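Local coordinates for sporulation-control protein spo0M (PDB 5CL2) that controls the expression of spo0A and is required for Bacillus subtilis to pass the morphological stage 0 of sporulation, at residues Asp19-Phe22 with Pro23-Val27; Glu139-Asn143 with Leu144-Leu148; Gly176-Arg179 with Gln180-Asp183; Arg210-Glu214 with Glu215-Asp219. All coordinates share one frame; numbering follows the deposited sequence.

Contact 1. Residues Asp19-Phe22 with Pro23-Val27; sequences DAYF and PGEEV
Val27 lays one methyl squarely over a face of the Tyr21 ring: its CG2 stands 3.7 Å from the ring centroid and almost on the ring normal, a CH-pi contact. The other methyl, CG1, lies toward the hydroxyl end, 3.8 Å from Tyr21 CZ. Valine suits the place because both methyls spring from CB: with CG1 anti to the backbone N (chi1 -178°), CG2 is turned over the middle of the ring. At the edge of the same ring, near its plane, Glu25 CG approaches Tyr21 CD2 at 3.6 Å, and the carboxylate beyond stands nearly perpendicular to the ring.

Extended past CG, Glu25 also reaches Phe22, where OE1 sits above one face of the ring, displaced toward the rim, 3.6 Å from Phe22 CE2. Its other oxygen, OE2, forms a salt bridge with Lys18, which probably helps to hold the carboxylate in this position.

What brings these side chains together is a type II beta turn from Phe22 to Glu25, closed by Glu25 N donating to Phe22 O at 3.1 Å. Pro23 has the phi that the first corner requires, while Gly24, with phi 97°, takes a conformation in which a side chain would collide with the preceding carbonyl oxygen.

In a two-sheet domain consistent with the family's arrestin-like clan, the turn joins strand 20-21, beside strand 120-128 in the mixed sheet, to strand 26-34, the middle strand of the three-stranded sheet. Leu93, just after strand 84-92, touches Tyr21 and Val27 and bonds to the backbone of Gly24 and Glu25.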
loop_
_atom_site.group_PDB
_atom_site.type_symbol
_atom_site.label_atom_id
_atom_site.label_comp_id
_atom_site.label_asym_id
_atom_site.label_seq_id
_atom_site.Cartn_x
_atom_site.Cartn_y
_atom_site.Cartn_z
ATOM N N ASP A 19 -27.000 -2.686 0.010
ATOM C CA ASP A 19 -26.405 -1.631 0.823
ATOM C C ASP A 19 -25.238 -2.161 1.710
ATOM O O ASP A 19 -24.496 -1.371 2.310
ATOM C CB ASP A 19 -27.502 -0.900 1.627
ATOM C CG ASP A 19 -28.000 -1.685 2.821
ATOM O OD1 ASP A 19 -28.046 -2.931 2.759
ATOM O OD2 ASP A 19 -28.401 -1.031 3.805
ATOM N N ALA A 20 -25.087 -3.485 1.814
ATOM C CA ALA A 20 -24.083 -4.061 2.729
ATOM C C ALA A 20 -23.167 -5.081 2.055
ATOM O O ALA A 20 -23.613 -6.006 1.379
ATOM C CB ALA A 20 -24.765 -4.710 3.932
ATOM N N TYR A 21 -21.871 -4.922 2.298
ATOM C CA TYR A 21 -20.852 -5.790 1.721
ATOM C C TYR A 21 -19.731 -6.041 2.731
ATOM O O TYR A 21 -19.543 -5.264 3.666
ATOM C CB TYR A 21 -20.264 -5.155 0.460
ATOM C CG TYR A 21 -21.237 -4.949 -0.673
ATOM C CD1 TYR A 21 -21.980 -3.774 -0.779
ATOM C CD2 TYR A 21 -21.387 -5.910 -1.665
ATOM C CE1 TYR A 21 -22.870 -3.571 -1.844
ATOM C CE2 TYR A 21 -22.270 -5.716 -2.734
ATOM C CZ TYR A 21 -23.005 -4.551 -2.814
ATOM O OH TYR A 21 -23.875 -4.376 -3.871
ATOM N N PHE A 22 -18.956 -7.098 2.548
ATOM C CA PHE A 22 -17.711 -7.138 3.297
ATOM C C PHE A 22 -16.561 -7.169 2.294
ATOM O O PHE A 22 -16.796 -7.423 1.108
ATOM C CB PHE A 22 -17.686 -8.305 4.305
ATOM C CG PHE A 22 -17.926 -9.654 3.709
ATOM C CD1 PHE A 22 -16.874 -10.371 3.156
ATOM C CD2 PHE A 22 -19.186 -10.234 3.755
ATOM C CE1 PHE A 22 -17.078 -11.639 2.619
ATOM C CE2 PHE A 22 -19.402 -11.494 3.225
ATOM C CZ PHE A 22 -18.343 -12.202 2.651
ATOM N N PRO A 23 -15.338 -6.809 2.742
ATOM C CA PRO A 23 -14.191 -6.731 1.828
ATOM C C PRO A 23 -13.990 -7.974 0.976
ATOM O O PRO A 23 -14.112 -9.103 1.467
ATOM C CB PRO A 23 -13.006 -6.519 2.779
ATOM C CG PRO A 23 -13.593 -5.753 3.897
ATOM C CD PRO A 23 -14.993 -6.295 4.079
ATOM N N GLY A 24 -13.693 -7.753 -0.303
ATOM C CA GLY A 24 -13.456 -8.848 -1.224
ATOM C C GLY A 24 -14.693 -9.181 -2.036
ATOM O O GLY A 24 -14.604 -9.778 -3.104
ATOM N N GLU A 25 -15.852 -8.781 -1.532
ATOM C CA GLU A 25 -17.103 -9.037 -2.216
ATOM C C GLU A 25 -17.247 -8.069 -3.386
ATOM O O GLU A 25 -16.709 -6.961 -3.355
ATOM C CB GLU A 25 -18.273 -8.913 -1.235
ATOM C CG GLU A 25 -19.670 -9.075 -1.851
ATOM C CD GLU A 25 -20.731 -9.494 -0.836
ATOM O OE1 GLU A 25 -20.447 -9.476 0.392
ATOM O OE2 GLU A 25 -21.845 -9.855 -1.282
ATOM N N GLU A 26 -17.955 -8.504 -4.425
ATOM C CA GLU A 26 -18.212 -7.672 -5.595
ATOM C C GLU A 26 -19.428 -6.785 -5.403
ATOM O O GLU A 26 -20.509 -7.265 -5.077
ATOM C CB GLU A 26 -18.438 -8.532 -6.826
ATOM C CG GLU A 26 -17.287 -8.555 -7.805
ATOM C CD GLU A 26 -17.771 -8.996 -9.162
ATOM O OE1 GLU A 26 -18.999 -8.910 -9.383
ATOM O OE2 GLU A 26 -16.950 -9.436 -9.999
ATOM N N VAL A 27 -19.241 -5.486 -5.583
ATOM C CA VAL A 27 -20.345 -4.535 -5.602
ATOM C C VAL A 27 -20.897 -4.401 -7.033
ATOM O O VAL A 27 -20.141 -4.173 -7.990
ATOM C CB VAL A 27 -19.918 -3.149 -5.071
ATOM C CG1 VAL A 27 -21.114 -2.180 -5.053
ATOM C CG2 VAL A 27 -19.300 -3.274 -3.681
#

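Contact 2. Residues Glu139-Asn143 with Leu144-Leu148; sequences EAIEN and LGFRL
From Glu142 to Phe146 the chain leaves a helix, turns at a glycine and starts back as a strand, the axes of 139-143 and 146-148 making an angle of 135°. Glu142 O accepts from both Gly145 N, at 2.9 Å, and Phe146 N, at 3.3 Å, the two donors approaching from one face of the carbonyl plane. Gly145 has phi 103°, where any side chain would press on the carbonyl oxygen before it, hence the glycine.

The Glu142 side chain grips the outgoing strand. Its OE2 takes the backbone N of Leu148 at 3.3 Å, on the anti lone pair and nearly straight (169°), while CB and CG pass alongside Phe146 O. Without the Glu142 carboxylate, as with an alanine here, Leu148 N would probably lose this acceptor and the start of the strand its tie to the helix.

On the buried side, Ile141 CG2 meets Phe146 CB at 3.6 Å. That methyl lies anti to the backbone N and is thereby directed at the base of the aromatic side chain.

Strand 146-155 is an outermost strand of its sheet within this chain, paired with strand 165-173, whose Phe171 touches both Ile141 and Phe146. Helix 236-248 packs on Ala140 and Leu144.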
loop_
_atom_site.group_PDB
_atom_site.type_symbol
_atom_site.label_atom_id
_atom_site.label_comp_id
_atom_site.label_asym_id
_atom_site.label_seq_id
_atom_site.Cartn_x
_atom_site.Cartn_y
_atom_site.Cartn_z
ATOM N N GLU A 139 -14.619 -11.667 18.328
ATOM C CA GLU A 139 -15.302 -12.524 19.278
ATOM C C GLU A 139 -14.312 -13.153 20.247
ATOM O O GLU A 139 -14.553 -13.177 21.457
ATOM C CB GLU A 139 -16.087 -13.609 18.545
ATOM C CG GLU A 139 -16.664 -14.690 19.448
ATOM C CD GLU A 139 -17.410 -15.769 18.667
ATOM O OE1 GLU A 139 -17.487 -15.663 17.421
ATOM O OE2 GLU A 139 -17.934 -16.714 19.300
ATOM N N ALA A 140 -13.184 -13.621 19.717
ATOM C CA ALA A 140 -12.117 -14.203 20.531
ATOM C C ALA A 140 -11.601 -13.237 21.594
ATOM O O ALA A 140 -11.412 -13.626 22.740
ATOM C CB ALA A 140 -10.972 -14.664 19.648
ATOM N N ILE A 141 -11.350 -11.995 21.199
ATOM C CA ILE A 141 -10.865 -10.969 22.115
ATOM C C ILE A 141 -11.910 -10.658 23.190
ATOM O O ILE A 141 -11.580 -10.565 24.385
ATOM C CB ILE A 141 -10.503 -9.670 21.369
ATOM C CG1 ILE A 141 -9.243 -9.862 20.516
ATOM C CG2 ILE A 141 -10.315 -8.525 22.347
ATOM C CD1 ILE A 141 -7.973 -10.149 21.301
ATOM N N GLU A 142 -13.180 -10.532 22.800
ATOM C CA GLU A 142 -14.170 -10.217 23.829
ATOM C C GLU A 142 -14.351 -11.391 24.801
ATOM O O GLU A 142 -14.537 -11.176 26.002
ATOM C CB GLU A 142 -15.520 -9.851 23.234
ATOM C CG GLU A 142 -15.534 -8.631 22.328
ATOM C CD GLU A 142 -16.949 -8.168 22.010
ATOM O OE1 GLU A 142 -17.710 -8.990 21.464
ATOM O OE2 GLU A 142 -17.284 -6.980 22.254
ATOM N N ASN A 143 -14.228 -12.619 24.303
ATOM C CA ASN A 143 -14.360 -13.789 25.170
ATOM C C ASN A 143 -13.307 -13.810 26.262
ATOM O O ASN A 143 -13.581 -14.249 27.373
ATOM C CB ASN A 143 -14.290 -15.073 24.354
ATOM C CG ASN A 143 -15.516 -15.268 23.493
ATOM O OD1 ASN A 143 -16.575 -14.704 23.777
ATOM N ND2 ASN A 143 -15.380 -16.047 22.423
ATOM N N LEU A 144 -12.121 -13.290 25.960
ATOM C CA LEU A 144 -11.046 -13.234 26.938
ATOM C C LEU A 144 -11.348 -12.238 28.046
ATOM O O LEU A 144 -10.627 -12.201 29.037
ATOM C CB LEU A 144 -9.706 -12.871 26.280
ATOM C CG LEU A 144 -9.011 -13.905 25.387
ATOM C CD1 LEU A 144 -7.673 -13.378 24.902
ATOM C CD2 LEU A 144 -8.796 -15.197 26.155
ATOM N N GLY A 145 -12.450 -11.495 27.942
ATOM C CA GLY A 145 -12.652 -10.373 28.847
ATOM C C GLY A 145 -12.414 -8.962 28.346
ATOM O O GLY A 145 -11.953 -8.112 29.091
ATOM N N PHE A 146 -12.657 -8.717 27.062
ATOM C CA PHE A 146 -12.649 -7.349 26.547
ATOM C C PHE A 146 -14.001 -6.956 25.970
ATOM O O PHE A 146 -14.830 -7.816 25.682
ATOM C CB PHE A 146 -11.581 -7.179 25.480
ATOM C CG PHE A 146 -10.210 -7.142 26.015
ATOM C CD1 PHE A 146 -9.530 -8.315 26.289
ATOM C CD2 PHE A 146 -9.583 -5.936 26.252
ATOM C CE1 PHE A 146 -8.241 -8.282 26.797
ATOM C CE2 PHE A 146 -8.291 -5.896 26.750
ATOM C CZ PHE A 146 -7.628 -7.070 27.026
ATOM N N ARG A 147 -14.229 -5.656 25.804
ATOM C CA ARG A 147 -15.431 -5.209 25.108
ATOM C C ARG A 147 -15.015 -4.145 24.072
ATOM O O ARG A 147 -14.231 -3.238 24.381
ATOM C CB ARG A 147 -16.464 -4.675 26.113
ATOM C CG ARG A 147 -17.846 -4.423 25.538
ATOM C CD ARG A 147 -18.081 -2.947 25.339
ATOM N NE ARG A 147 -17.455 -2.181 26.418
ATOM C CZ ARG A 147 -17.207 -0.874 26.354
ATOM N NH1 ARG A 147 -17.535 -0.187 25.269
ATOM N NH2 ARG A 147 -16.627 -0.253 27.371
ATOM N N LEU A 148 -15.519 -4.261 22.842
ATOM C CA LEU A 148 -15.137 -3.301 21.802
ATOM C C LEU A 148 -15.667 -1.928 22.153
ATOM O O LEU A 148 -16.863 -1.748 22.370
ATOM C CB LEU A 148 -15.660 -3.717 20.434
ATOM C CG LEU A 148 -15.305 -2.706 19.331
ATOM C CD1 LEU A 148 -13.813 -2.623 19.109
ATOM C CD2 LEU A 148 -16.029 -2.995 18.030
#

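Contact 3. Residues Gly176-Arg179 with Gln180-Asp183; sequences GYYR and QMLD
Gly176 to Met181 form a short helix of under two turns, closed by Leu182 N bonding to Tyr178 O at 2.9 Å, nearly along the C=O axis.

Tyr178 and Met181, three residues apart, lie side by side and point the same way. The thioether approaches the ring at its edge: SD lies in the ring plane, 5.1 Å from the centroid and 3.9 Å from Tyr178 CD1, a Met-aromatic contact. Methionine suits this position because its unbranched chain runs out straight, CG anti to the backbone N (chi1 180°), and carries SD alongside the ring edge.

One face of the Tyr178 ring carries its neighbour Tyr177, whose CD2 sits 3.7 Å above the plane and toward the rim. A tyrosine suits the site because its broad flat ring can meet Met181 at an edge and also pack on the ring of Phe146, the two planes about 40° apart. The branched, apolar Leu182 fits here by packing on Phe146 and Pro173. Replacing Tyr178 by an alanine would probably open a gap beside Met181, take away the Tyr178 edge its sulfur meets, and let the thioether turn more easily.

Ser175 OG accepts from Tyr178 N at the start of the helix. Helix 176-181 bridges strand 165-173, whose Pro173 touches Tyr178, Arg179 and Leu182, and strand 185-191. Toward the C-terminus of the chain, helix 236-248 supplies Glu244 against Tyr178 and Asp248 against Tyr177.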
loop_
_atom_site.group_PDB
_atom_site.type_symbol
_atom_site.label_atom_id
_atom_site.label_comp_id
_atom_site.label_asym_id
_atom_site.label_seq_id
_atom_site.Cartn_x
_atom_site.Cartn_y
_atom_site.Cartn_z
ATOM N N GLY A 176 -11.174 -8.529 35.887
ATOM C CA GLY A 176 -10.166 -8.073 36.821
ATOM C C GLY A 176 -8.762 -8.298 36.288
ATOM O O GLY A 176 -7.895 -7.420 36.401
ATOM N N TYR A 177 -8.542 -9.445 35.652
ATOM C CA TYR A 177 -7.207 -9.776 35.149
ATOM C C TYR A 177 -6.762 -8.739 34.123
ATOM O O TYR A 177 -5.670 -8.149 34.211
ATOM C CB TYR A 177 -7.180 -11.161 34.493
ATOM C CG TYR A 177 -5.789 -11.586 34.054
ATOM C CD1 TYR A 177 -4.748 -11.621 34.966
ATOM C CD2 TYR A 177 -5.510 -11.918 32.725
ATOM C CE1 TYR A 177 -3.480 -11.998 34.592
ATOM C CE2 TYR A 177 -4.237 -12.289 32.337
ATOM C CZ TYR A 177 -3.223 -12.332 33.282
ATOM O OH TYR A 177 -1.940 -12.705 32.931
ATOM N N TYR A 178 -7.637 -8.480 33.158
ATOM C CA TYR A 178 -7.242 -7.592 32.081
ATOM C C TYR A 178 -7.251 -6.117 32.511
ATOM O O TYR A 178 -6.394 -5.356 32.064
ATOM C CB TYR A 178 -8.097 -7.897 30.847
ATOM C CG TYR A 178 -7.582 -9.186 30.184
ATOM C CD1 TYR A 178 -6.237 -9.326 29.867
ATOM C CD2 TYR A 178 -8.413 -10.272 29.943
ATOM C CE1 TYR A 178 -5.728 -10.483 29.284
ATOM C CE2 TYR A 178 -7.907 -11.441 29.363
ATOM C CZ TYR A 178 -6.570 -11.534 29.039
ATOM O OH TYR A 178 -6.079 -12.682 28.470
ATOM N N ARG A 179 -8.122 -5.737 33.442
ATOM C CA ARG A 179 -8.023 -4.417 34.081
ATOM C C ARG A 179 -6.668 -4.222 34.743
ATOM O O ARG A 179 -6.071 -3.151 34.663
ATOM C CB ARG A 179 -9.121 -4.232 35.120
ATOM C CG ARG A 179 -10.504 -4.124 34.494
ATOM C CD ARG A 179 -11.571 -3.714 35.513
ATOM N NE ARG A 179 -12.840 -3.451 34.840
ATOM C CZ ARG A 179 -13.843 -4.323 34.758
ATOM N NH1 ARG A 179 -13.740 -5.510 35.355
ATOM N NH2 ARG A 179 -14.963 -3.991 34.110
ATOM N N GLN A 180 -6.180 -5.278 35.393
ATOM C CA GLN A 180 -4.892 -5.205 36.043
ATOM C C GLN A 180 -3.806 -5.064 34.976
ATOM O O GLN A 180 -2.811 -4.365 35.188
ATOM C CB GLN A 180 -4.660 -6.441 36.917
ATOM C CG GLN A 180 -3.571 -6.260 37.919
ATOM C CD GLN A 180 -3.978 -5.346 39.050
ATOM O OE1 GLN A 180 -3.258 -4.403 39.382
ATOM N NE2 GLN A 180 -5.141 -5.619 39.659
ATOM N N MET A 181 -4.001 -5.715 33.833
ATOM C CA MET A 181 -3.037 -5.613 32.724
ATOM C C MET A 181 -2.940 -4.255 32.004
ATOM O O MET A 181 -1.845 -3.787 31.662
ATOM C CB MET A 181 -3.366 -6.658 31.658
ATOM C CG MET A 181 -2.422 -6.622 30.461
ATOM S SD MET A 181 -2.574 -8.060 29.383
ATOM C CE MET A 181 -3.984 -7.672 28.398
ATOM N N LEU A 182 -4.090 -3.646 31.716
ATOM C CA LEU A 182 -4.090 -2.471 30.863
ATOM C C LEU A 182 -5.339 -1.601 31.014
ATOM O O LEU A 182 -6.370 -2.041 31.540
ATOM C CB LEU A 182 -3.935 -2.904 29.398
ATOM C CG LEU A 182 -4.745 -4.090 28.862
ATOM C CD1 LEU A 182 -6.250 -3.781 28.740
ATOM C CD2 LEU A 182 -4.223 -4.447 27.485
ATOM N N ASP A 183 -5.249 -0.360 30.564
ATOM C CA ASP A 183 -6.447 0.466 30.482
ATOM C C ASP A 183 -7.211 0.202 29.178
ATOM O O ASP A 183 -8.448 0.136 29.165
ATOM C CB ASP A 183 -6.058 1.919 30.651
ATOM C CG ASP A 183 -5.509 2.179 32.029
ATOM O OD1 ASP A 183 -5.717 1.309 32.902
ATOM O OD2 ASP A 183 -4.860 3.216 32.249
#

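Contact 4. Residues Arg210-Glu214 with Glu215-Asp219; sequences RGWLE and EMYND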
loop_
_atom_site.group_PDB
_atom_site.type_symbol
_atom_site.label_atom_id
_atom_site.label_comp_id
_atom_site.label_asym_id
_atom_site.label_seq_id
_atom_site.Cartn_x
_atom_site.Cartn_y
_atom_site.Cartn_z
ATOM N N ARG A 210 -2.381 9.338 19.352
ATOM C CA ARG A 210 -3.339 9.247 18.242
ATOM C C ARG A 210 -2.565 9.122 16.943
ATOM O O ARG A 210 -1.543 9.794 16.745
ATOM C CB ARG A 210 -4.276 10.460 18.170
ATOM C CG ARG A 210 -5.354 10.547 19.257
ATOM C CD ARG A 210 -6.399 9.422 19.152
ATOM N NE ARG A 210 -7.296 9.478 17.990
ATOM C CZ ARG A 210 -8.396 10.234 17.907
ATOM N NH1 ARG A 210 -8.752 11.024 18.911
ATOM N NH2 ARG A 210 -9.154 10.195 16.822
ATOM N N GLY A 211 -3.027 8.238 16.067
ATOM C CA GLY A 211 -2.351 8.026 14.802
ATOM C C GLY A 211 -1.082 7.219 14.977
ATOM O O GLY A 211 -0.607 7.045 16.098
ATOM N N TRP A 212 -0.516 6.746 13.868
ATOM C CA TRP A 212 0.648 5.877 13.920
ATOM C C TRP A 212 1.824 6.506 13.190
ATOM O O TRP A 212 1.840 6.562 11.946
ATOM C CB TRP A 212 0.275 4.525 13.325
ATOM C CG TRP A 212 -0.858 3.924 14.097
ATOM C CD1 TRP A 212 -2.180 4.281 14.035
ATOM C CD2 TRP A 212 -0.786 2.899 15.095
ATOM N NE1 TRP A 212 -2.930 3.533 14.905
ATOM C CE2 TRP A 212 -2.076 2.655 15.580
ATOM C CE3 TRP A 212 0.274 2.132 15.617
ATOM C CZ2 TRP A 212 -2.374 1.714 16.548
ATOM C CZ3 TRP A 212 -0.009 1.180 16.578
ATOM C CH2 TRP A 212 -1.317 0.979 17.038
ATOM N N LEU A 213 2.816 6.956 13.970
ATOM C CA LEU A 213 3.889 7.812 13.457
ATOM C C LEU A 213 5.277 7.358 13.895
ATOM O O LEU A 213 5.445 6.739 14.951
ATOM C CB LEU A 213 3.683 9.263 13.900
ATOM C CG LEU A 213 2.272 9.855 13.946
ATOM C CD1 LEU A 213 2.302 11.191 14.670
ATOM C CD2 LEU A 213 1.673 9.987 12.561
ATOM N N GLU A 214 6.269 7.695 13.076
ATOM C CA GLU A 214 7.662 7.349 13.317
ATOM C C GLU A 214 8.137 7.695 14.731
ATOM O O GLU A 214 8.763 6.876 15.394
ATOM C CB GLU A 214 8.546 8.073 12.305
ATOM C CG GLU A 214 9.218 7.183 11.298
ATOM C CD GLU A 214 9.939 7.993 10.234
ATOM O OE1 GLU A 214 10.158 9.204 10.475
ATOM O OE2 GLU A 214 10.263 7.431 9.157
ATOM N N GLU A 215 7.827 8.911 15.173
ATOM C CA GLU A 215 8.260 9.411 16.473
ATOM C C GLU A 215 7.703 8.625 17.673
ATOM O O GLU A 215 8.207 8.761 18.789
ATOM C CB GLU A 215 7.921 10.899 16.634
ATOM C CG GLU A 215 6.594 11.405 16.045
ATOM C CD GLU A 215 6.671 11.863 14.572
ATOM O OE1 GLU A 215 7.371 11.237 13.744
ATOM O OE2 GLU A 215 6.051 12.905 14.259
ATOM N N MET A 216 6.649 7.844 17.467
ATOM C CA MET A 216 6.123 6.996 18.535
ATOM C C MET A 216 6.932 5.718 18.761
ATOM O O MET A 216 6.771 5.068 19.783
ATOM C CB MET A 216 4.662 6.647 18.250
ATOM C CG MET A 216 3.811 7.877 18.012
ATOM S SD MET A 216 2.104 7.521 17.509
ATOM C CE MET A 216 1.387 9.153 17.582
ATOM N N TYR A 217 7.636 5.264 17.730
ATOM C CA TYR A 217 8.498 4.088 17.820
ATOM C C TYR A 217 10.028 4.312 17.746
ATOM O O TYR A 217 10.795 3.345 17.667
ATOM C CB TYR A 217 8.006 3.071 16.790
ATOM C CG TYR A 217 6.611 2.648 17.193
ATOM C CD1 TYR A 217 6.427 1.656 18.147
ATOM C CD2 TYR A 217 5.476 3.308 16.705
ATOM C CE1 TYR A 217 5.155 1.276 18.557
ATOM C CE2 TYR A 217 4.200 2.942 17.125
ATOM C CZ TYR A 217 4.047 1.922 18.049
ATOM O OH TYR A 217 2.791 1.542 18.470
ATOM N N ASN A 218 10.460 5.573 17.695
ATOM C CA ASN A 218 11.888 5.894 17.624
ATOM C C ASN A 218 12.679 5.763 18.948
ATOM O O ASN A 218 13.904 5.581 18.932
ATOM C CB ASN A 218 12.088 7.305 17.052
ATOM C CG ASN A 218 11.503 8.404 17.941
ATOM O OD1 ASN A 218 11.253 8.207 19.133
ATOM N ND2 ASN A 218 11.326 9.590 17.363
ATOM N N ASP A 219 11.983 5.838 20.081
ATOM C CA ASP A 219 12.627 5.861 21.399
ATOM C C ASP A 219 12.778 4.424 21.934
ATOM O O ASP A 219 13.141 4.201 23.086
ATOM C CB ASP A 219 11.817 6.748 22.368
ATOM C CG ASP A 219 12.401 6.788 23.788
ATOM O OD1 ASP A 219 13.648 6.800 23.933
ATOM O OD2 ASP A 219 11.611 6.816 24.760
#
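Met216 and Leu213 cross at a slant, with the methyl CE of Met216 3.7 Å from Leu213 CD1. Extended beyond CG, the methionine runs back along the preceding residues, and its SD receives a weak hydrogen bond from Leu213 N at 3.7 Å. A flexible thioether suits this path, giving an apolar methyl to leucine and a soft acceptor to the backbone.

Tyr217 and Trp212 also meet at a slant. The phenol oxygen reaches the six-membered ring of the indole, OH lying 3.4 Å from Trp212 CZ3, while its polar partner is Glu201. The indole N-H is held by Glu168, and Arg204 makes a cation-pi contact with the indole. Tyr217 also stacks on Tyr158, so both rings are probably held at their polar ends and by packing.

Tight backbone turns bring these side chains together: Met216 N bonds to Leu213 O at 3.0 Å and Tyr217 N to Glu214 O at 3.1 Å, each donor standing above the carbonyl plane. Gly211 has phi 75°, which favours glycine.

The segment lies in the connection between strands 195-202 and 224-229. Arg210, bridged to Glu61 and Glu154, also touches strand 40-57, and Glu214 packs against Glu193 of the second subunit.

Along the chain the four contacts follow one another in numerical order, each complete before the next begins. Contact 1 stands apart, at a turn linking the two N-terminal sheets; its centre is about 25 Å from that of contact 2 and about 36 Å from that of contact 3. Contacts 2 and 3 have centres about 13 Å apart and touch: Phe146 packs on Tyr178, Met181 and Leu182, joining the two connections that flank strands 146-155 and 165-173. Contact 4 belongs to a later connection of the same five-stranded sheet, about 12 Å from contacts 2 and 3 at the nearest atoms. Three contacts therefore lie at connections of the C-terminal five-stranded sheet, and contact 1 at a link between the two N-terminal sheets.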